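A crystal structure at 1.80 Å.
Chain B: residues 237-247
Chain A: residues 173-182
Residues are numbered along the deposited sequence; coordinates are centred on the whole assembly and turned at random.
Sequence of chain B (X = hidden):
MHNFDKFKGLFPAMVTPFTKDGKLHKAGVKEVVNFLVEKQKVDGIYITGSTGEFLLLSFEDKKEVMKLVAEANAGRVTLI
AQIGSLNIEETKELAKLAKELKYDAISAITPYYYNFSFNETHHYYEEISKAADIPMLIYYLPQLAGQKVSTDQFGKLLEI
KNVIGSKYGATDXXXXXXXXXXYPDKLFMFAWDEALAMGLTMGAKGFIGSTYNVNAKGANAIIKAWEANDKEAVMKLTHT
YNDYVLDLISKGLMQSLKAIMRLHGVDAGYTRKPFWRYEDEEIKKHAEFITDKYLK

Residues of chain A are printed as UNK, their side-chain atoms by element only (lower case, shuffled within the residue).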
# COMPACT_ATOMS: atom_id res chain seq x y z
N LEU B 237 0.15 -14.50 28.57
CA LEU B 237 1.32 -13.62 28.74
C LEU B 237 1.60 -12.75 27.51
O LEU B 237 2.08 -11.62 27.64
CB LEU B 237 2.55 -14.43 29.09
CG LEU B 237 2.46 -15.17 30.42
CD1 LEU B 237 3.58 -16.19 30.50
CD2 LEU B 237 2.56 -14.14 31.58
N THR B 238 1.29 -13.28 26.34
CA THR B 238 1.35 -12.48 25.09
C THR B 238 0.30 -11.39 25.10
O THR B 238 0.59 -10.26 24.75
CB THR B 238 1.16 -13.35 23.82
OG1 THR B 238 2.29 -14.22 23.68
CG2 THR B 238 1.02 -12.47 22.54
N HIS B 239 -0.93 -11.71 25.49
CA HIS B 239 -1.95 -10.65 25.56
C HIS B 239 -1.53 -9.52 26.49
O HIS B 239 -1.69 -8.34 26.17
CB HIS B 239 -3.31 -11.22 25.97
CG HIS B 239 -3.81 -12.29 25.04
ND1 HIS B 239 -3.63 -12.23 23.68
CD2 HIS B 239 -4.49 -13.44 25.28
CE1 HIS B 239 -4.17 -13.29 23.11
NE2 HIS B 239 -4.71 -14.04 24.06
N THR B 240 -1.03 -9.89 27.66
CA THR B 240 -0.51 -8.88 28.61
C THR B 240 0.65 -8.11 28.00
O THR B 240 0.72 -6.87 28.10
CB THR B 240 -0.03 -9.53 29.89
OG1 THR B 240 -1.11 -10.29 30.44
CG2 THR B 240 0.41 -8.43 30.92
N TYR B 241 1.57 -8.83 27.38
CA TYR B 241 2.74 -8.16 26.80
C TYR B 241 2.35 -7.18 25.71
O TYR B 241 2.89 -6.07 25.63
CB TYR B 241 3.79 -9.18 26.27
CG TYR B 241 5.12 -8.52 26.11
CD1 TYR B 241 5.50 -7.95 24.90
CD2 TYR B 241 5.99 -8.42 27.21
CE1 TYR B 241 6.74 -7.28 24.77
CE2 TYR B 241 7.21 -7.76 27.10
CZ TYR B 241 7.59 -7.22 25.88
OH TYR B 241 8.80 -6.57 25.78
N ASN B 242 1.42 -7.57 24.85
CA ASN B 242 1.03 -6.66 23.75
C ASN B 242 0.16 -5.49 24.23
O ASN B 242 0.19 -4.41 23.64
CB ASN B 242 0.35 -7.45 22.63
CG ASN B 242 1.35 -8.31 21.84
OD1 ASN B 242 2.54 -8.36 22.16
ND2 ASN B 242 0.86 -9.02 20.82
N ASP B 243 -0.57 -5.70 25.33
CA ASP B 243 -1.28 -4.59 25.99
C ASP B 243 -0.21 -3.59 26.42
O ASP B 243 -0.38 -2.40 26.28
CB ASP B 243 -1.98 -5.08 27.27
CG ASP B 243 -3.31 -5.77 27.02
OD1 ASP B 243 -3.81 -5.80 25.88
OD2 ASP B 243 -3.84 -6.32 28.01
N TYR B 244 0.89 -4.12 26.95
CA TYR B 244 2.02 -3.30 27.43
C TYR B 244 2.63 -2.53 26.29
O TYR B 244 2.82 -1.31 26.40
CB TYR B 244 3.06 -4.17 28.17
CG TYR B 244 4.50 -3.71 28.05
CD1 TYR B 244 4.95 -2.57 28.74
CD2 TYR B 244 5.41 -4.39 27.22
CE1 TYR B 244 6.27 -2.14 28.63
CE2 TYR B 244 6.74 -3.98 27.10
CZ TYR B 244 7.16 -2.86 27.82
OH TYR B 244 8.46 -2.41 27.71
N VAL B 245 2.92 -3.22 25.18
CA VAL B 245 3.52 -2.51 24.04
C VAL B 245 2.66 -1.35 23.55
O VAL B 245 3.17 -0.23 23.35
CB VAL B 245 3.87 -3.45 22.87
CG1 VAL B 245 4.37 -2.63 21.67
CG2 VAL B 245 4.93 -4.46 23.32
N LEU B 246 1.36 -1.61 23.36
CA LEU B 246 0.47 -0.56 22.91
C LEU B 246 0.35 0.61 23.89
O LEU B 246 0.28 1.76 23.45
CB LEU B 246 -0.91 -1.10 22.55
CG LEU B 246 -0.88 -2.08 21.36
CD1 LEU B 246 -2.27 -2.68 21.07
CD2 LEU B 246 -0.29 -1.42 20.13
N ASP B 247 0.30 0.32 25.19
CA ASP B 247 0.26 1.38 26.22
C ASP B 247 1.56 2.17 26.21
O ASP B 247 1.55 3.40 26.28
CB ASP B 247 0.04 0.78 27.62
CG ASP B 247 -1.44 0.50 27.94
OD1 ASP B 247 -2.33 1.06 27.29
OD2 ASP B 247 -1.70 -0.28 28.87
N UNK A 173 -1.38 -11.27 12.02
CA UNK A 173 -1.48 -12.07 13.23
C UNK A 173 -1.51 -11.24 14.51
O UNK A 173 -1.91 -11.76 15.56
c UNK A 173 -1.89 -14.69 11.90
c UNK A 173 -0.50 -14.13 12.10
c UNK A 173 0.45 -15.25 12.30
c UNK A 173 -0.41 -13.14 13.30
N UNK A 174 -1.16 -9.96 14.42
CA UNK A 174 -1.27 -9.07 15.58
C UNK A 174 -2.75 -8.75 15.80
O UNK A 174 -3.25 -8.89 16.91
c UNK A 174 -0.34 -6.53 18.96
c UNK A 174 -0.38 -5.16 18.79
c UNK A 174 -0.43 -7.79 15.38
c UNK A 174 -0.36 -7.38 17.86
c UNK A 174 -0.45 -5.50 16.40
c UNK A 174 -0.43 -4.62 17.52
c UNK A 174 -0.42 -6.88 16.57
N UNK A 175 -3.47 -8.37 14.74
CA UNK A 175 -4.91 -8.13 14.90
C UNK A 175 -5.61 -9.37 15.42
O UNK A 175 -6.56 -9.25 16.21
c UNK A 175 -5.55 -7.66 13.58
N UNK A 176 -5.16 -10.55 15.00
CA UNK A 176 -5.75 -11.80 15.47
C UNK A 176 -5.53 -11.93 16.97
O UNK A 176 -6.44 -12.26 17.74
c UNK A 176 -5.78 -14.32 15.23
c UNK A 176 -5.17 -13.03 14.75
c UNK A 176 -7.14 -14.56 15.05
c UNK A 176 -5.02 -15.25 15.94
c UNK A 176 -7.75 -15.75 15.53
c UNK A 176 -5.61 -16.45 16.41
c UNK A 176 -6.97 -16.69 16.20
N UNK A 177 -4.31 -11.64 17.39
CA UNK A 177 -3.95 -11.78 18.79
C UNK A 177 -4.82 -10.82 19.62
O UNK A 177 -5.33 -11.20 20.67
c UNK A 177 -2.21 -10.20 21.17
o UNK A 177 -2.06 -9.14 20.53
c UNK A 177 -2.01 -11.54 20.46
o UNK A 177 -2.51 -10.21 22.38
c UNK A 177 -2.45 -11.49 19.00
N UNK A 178 -4.99 -9.60 19.13
CA UNK A 178 -5.80 -8.59 19.82
C UNK A 178 -7.25 -9.03 19.96
O UNK A 178 -7.87 -8.79 21.00
n UNK A 178 -3.66 -5.48 23.19
n UNK A 178 -3.02 -7.68 23.48
c UNK A 178 -3.39 -6.69 22.68
n UNK A 178 -3.52 -6.92 21.37
c UNK A 178 -5.74 -7.24 19.09
c UNK A 178 -3.96 -5.93 20.39
c UNK A 178 -4.36 -6.57 19.03
N UNK A 179 -7.81 -9.63 18.89
CA UNK A 179 -9.18 -10.16 18.94
C UNK A 179 -9.32 -11.26 19.98
O UNK A 179 -10.29 -11.27 20.76
c UNK A 179 -10.06 -10.24 15.11
c UNK A 179 -11.07 -8.77 16.98
c UNK A 179 -9.60 -10.72 17.58
c UNK A 179 -9.87 -9.63 16.54
N UNK A 180 -8.34 -12.16 20.00
CA UNK A 180 -8.37 -13.27 20.94
C UNK A 180 -8.29 -12.76 22.38
O UNK A 180 -8.93 -13.32 23.27
c UNK A 180 -7.42 -15.03 19.34
s UNK A 180 -8.90 -16.06 19.27
c UNK A 180 -8.41 -17.38 20.36
c UNK A 180 -7.22 -14.25 20.65
N UNK A 181 -7.50 -11.71 22.59
CA UNK A 181 -7.38 -11.12 23.92
C UNK A 181 -8.72 -10.49 24.35
O UNK A 181 -9.17 -10.70 25.49
o UNK A 181 -6.12 -9.54 25.26
c UNK A 181 -6.28 -10.05 23.94
N UNK A 182 -9.35 -9.76 23.44
CA UNK A 182 -10.53 -8.95 23.79
C UNK A 182 -11.82 -9.76 23.85
O UNK A 182 -12.74 -9.44 24.64
n UNK A 182 -12.37 -3.95 25.75
c UNK A 182 -11.46 -5.82 24.34
c UNK A 182 -12.54 -4.74 24.49
c UNK A 182 -10.65 -7.74 22.86
c UNK A 182 -11.80 -6.77 23.17
O HOH W 1 -6.24 -6.90 25.15

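Position 173 has four side-chain carbons, forked at the second. They are out of reach of the chain B stretch. This is Leu A173.

Position 174 has one carbon followed by a ring of six carbons. One ring carbon lies 3.3 Å from ND2 of Asn B242, and another lies 3.9 Å from CD1 of Leu B246. This is Phe A174. The amide ND2 sits at the ring edge, near its plane.

Position 175 has a single side-chain carbon and is out of reach. This is Ala A175.

Position 176 repeats the pattern of one carbon and a six-carbon ring. It is buried but makes no contact here. This is Phe A176.

Position 177 has three carbons, the third carrying two oxygens. One oxygen lies 2.7 Å from ND1 of His B239, the other 2.9 Å from ND2 of Asn B242. That length and the carboxylate identify Glu A177. OE2 accepts a hydrogen bond from the histidine, and OE1 accepts one from the amide.

Position 178 has three carbons, a nitrogen, then a carbon carrying two more nitrogens. One terminal nitrogen lies 2.7 Å from OD1 of Asp B243, the other 3.1 Å from the backbone O of His B239. CB of Asn B242 lies over one face of the group. This is a guanidinium, so the residue is Arg A178. CA-to-CB points away from chain B, but the chain folds back through chi1 m, chi2 m and chi3 p. NH1 forms the salt bridge with Asp B243, and NH2 donates to His B239 O.

Position 179 has four carbons, forked at the second. Its CA-to-CB bond points away from chain B, and it makes no contact. This is Leu A179.

Position 180 is unbranched: two carbons, a sulfur and a carbon. Its CB lies 4.0 Å from CE1 of His B239, while its end leads away. This is Met A180.

Position 181 has one carbon and one oxygen. Its CB packs over one face of the His B239 ring. A water bridges the oxygen and OD1 of Asp B243. This is Ser A181.

Position 182 has four carbons in a row ending in nitrogen. It is exposed and out of reach. This is Lys A182.

The two helices cross at -110°. Arg A178 and His B239 each fit as a knob among residues of the other helix. Within chain A, Arg A178 NE forms a salt bridge with Glu A177 OE1 at 2.8 Å, so the two charged groups that face chain B also pair with each other. Leu B246 and Phe A174 add an apolar contact.

Chain A 173-182: LFAFERLMSK
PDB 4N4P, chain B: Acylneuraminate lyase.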